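Local coordinates for protein beta-porphyranase (PDB 4AWD) that hydrolyses the sulfated red-algal polysaccharide porphyran at linkages between beta-D-galactose and alpha-L-galactose-6-sulfate, releasing mostly a sulfated disaccharide, at residues I179-G184 / E287-E292. Numbering follows the deposited sequence.
Sequences IIETMG and ETYDWE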
# COMPACT_ATOMS: atom_id res chain seq x y z
N ILE A 179 0.55 -4.74 -0.90
CA ILE A 179 0.59 -5.37 -2.21
C ILE A 179 1.95 -5.10 -2.86
O ILE A 179 2.56 -6.01 -3.41
CB ILE A 179 -0.61 -4.94 -3.11
CG1 ILE A 179 -1.91 -5.49 -2.50
CG2 ILE A 179 -0.42 -5.47 -4.53
CD1 ILE A 179 -3.20 -4.91 -3.05
N ILE A 180 2.44 -3.87 -2.76
CA ILE A 180 3.82 -3.58 -3.13
C ILE A 180 4.42 -2.47 -2.29
O ILE A 180 3.77 -1.45 -2.04
CB ILE A 180 4.00 -3.27 -4.67
CG1 ILE A 180 5.48 -3.11 -5.04
CG2 ILE A 180 3.14 -2.04 -5.11
CD1 ILE A 180 6.34 -4.38 -4.85
N GLU A 181 5.66 -2.70 -1.85
CA GLU A 181 6.56 -1.65 -1.40
C GLU A 181 7.82 -1.73 -2.25
O GLU A 181 8.35 -2.81 -2.45
CB GLU A 181 6.95 -1.86 0.07
CG GLU A 181 5.82 -1.86 1.07
CD GLU A 181 6.31 -2.11 2.48
OE1 GLU A 181 6.95 -1.21 3.07
OE2 GLU A 181 6.06 -3.22 3.02
N THR A 182 8.28 -0.60 -2.79
CA THR A 182 9.63 -0.49 -3.36
C THR A 182 10.12 0.93 -3.14
O THR A 182 9.35 1.78 -2.66
CB THR A 182 9.69 -0.64 -4.87
OG1 THR A 182 8.45 -0.19 -5.42
CG2 THR A 182 9.97 -2.04 -5.28
N MET A 183 11.38 1.19 -3.48
CA MET A 183 11.85 2.54 -3.72
C MET A 183 12.75 2.47 -4.96
O MET A 183 13.28 1.40 -5.26
CB MET A 183 12.60 3.12 -2.51
CG MET A 183 13.86 2.39 -2.10
SD MET A 183 14.70 3.15 -0.69
CE MET A 183 13.54 2.87 0.65
N GLY A 184 12.90 3.58 -5.67
CA GLY A 184 13.62 3.55 -6.92
C GLY A 184 15.13 3.47 -6.80
O GLY A 184 15.79 2.89 -7.68
N GLU A 287 6.61 7.35 1.28
CA GLU A 287 7.11 7.52 2.64
C GLU A 287 8.60 7.36 2.78
O GLU A 287 9.35 7.04 1.83
CB GLU A 287 6.42 6.54 3.60
CG GLU A 287 7.17 5.24 3.81
CD GLU A 287 6.22 4.06 3.93
OE1 GLU A 287 5.61 3.70 2.89
OE2 GLU A 287 6.06 3.51 5.05
N THR A 288 9.06 7.66 3.98
CA THR A 288 10.46 7.55 4.26
C THR A 288 10.59 6.41 5.33
O THR A 288 9.68 6.21 6.18
CB THR A 288 10.98 9.01 4.60
OG1 THR A 288 12.32 9.24 4.11
CG2 THR A 288 10.89 9.31 5.99
N TYR A 289 11.66 5.60 5.22
CA TYR A 289 11.91 4.44 6.11
C TYR A 289 13.14 4.66 6.99
O TYR A 289 14.13 5.22 6.51
CB TYR A 289 12.21 3.19 5.31
CG TYR A 289 11.10 2.62 4.47
CD1 TYR A 289 9.96 2.06 5.05
CD2 TYR A 289 11.23 2.57 3.08
CE1 TYR A 289 8.96 1.51 4.27
CE2 TYR A 289 10.24 2.03 2.30
CZ TYR A 289 9.11 1.49 2.89
OH TYR A 289 8.14 0.94 2.08
N ASP A 290 13.09 4.19 8.24
CA ASP A 290 14.21 4.36 9.18
C ASP A 290 15.45 3.58 8.75
O ASP A 290 16.58 3.91 9.14
CB ASP A 290 13.82 3.92 10.59
CG ASP A 290 12.72 4.77 11.18
OD1 ASP A 290 12.47 5.89 10.65
OD2 ASP A 290 12.11 4.33 12.20
N TRP A 291 15.24 2.54 7.95
CA TRP A 291 16.35 1.69 7.50
C TRP A 291 16.99 2.23 6.22
O TRP A 291 17.94 1.64 5.71
CB TRP A 291 15.93 0.24 7.35
CG TRP A 291 14.64 0.03 6.59
CD1 TRP A 291 13.41 -0.18 7.13
CD2 TRP A 291 14.48 -0.03 5.16
NE1 TRP A 291 12.49 -0.37 6.13
CE2 TRP A 291 13.11 -0.28 4.91
CE3 TRP A 291 15.35 0.10 4.07
CZ2 TRP A 291 12.59 -0.40 3.60
CZ3 TRP A 291 14.84 -0.00 2.78
CH2 TRP A 291 13.47 -0.26 2.56
N GLU A 292 16.48 3.35 5.72
CA GLU A 292 17.11 4.06 4.60
C GLU A 292 17.23 5.54 4.95
O GLU A 292 16.44 6.37 4.52
CB GLU A 292 16.33 3.85 3.29
CG GLU A 292 16.91 4.53 2.04
CD GLU A 292 18.41 4.28 1.82
OE1 GLU A 292 19.22 5.07 2.37
OE2 GLU A 292 18.79 3.34 1.07
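Tyr289 reaches across to Glu181 with its phenol, and a single hydrogen bond of 2.6 Å runs from Tyr289 OH to Glu181 OE1. The carboxylate accepts it through the anti lone pair of OE1, the one directed away from OE2, and its plane is turned 46° from the tyrosine ring. In Glu181, CG lies anti to the carbonyl carbon (chi1 -60°) and the chain runs extended to CD, which carries the acid out from strand 168-182 to the phenol.

Met183, two residues on and pointing to the same side, makes the apolar half of the contact. Its chain bends at the thioether (chi3 68°), bringing the methyl to the rim of the tyrosine near the ring plane, with Met183 CE 3.4 Å from Tyr289 CD2. The same methyl lies 3.7 Å from Trp291 CH2, while Met183 SD passes 3.8 Å from Glu292 CG. The carboxylate of Glu292 turns to other partners, the backbone nitrogens of Arg187, Ser188 and Gln294.

The tyrosine ring is also flanked within its own loop: Trp291 CZ2 sits above one face and Glu287 CG above the opposite one, each displaced from the ring centre toward its border. The type I turn from Tyr289 to Glu292, closed by Glu292 N to Tyr289 O (3.1 Å), brings the indole back alongside the tyrosine ring, partly overlapping its border. Glu287 in turn forms a salt bridge with Arg79.

With Glu181 the probable proton donor, and Glu287 and Arg79 probable substrate-binding residues, the arrangement is consistent with the catalytic cleft of a GH16 beta-sandwich (jelly-roll) glycosidase.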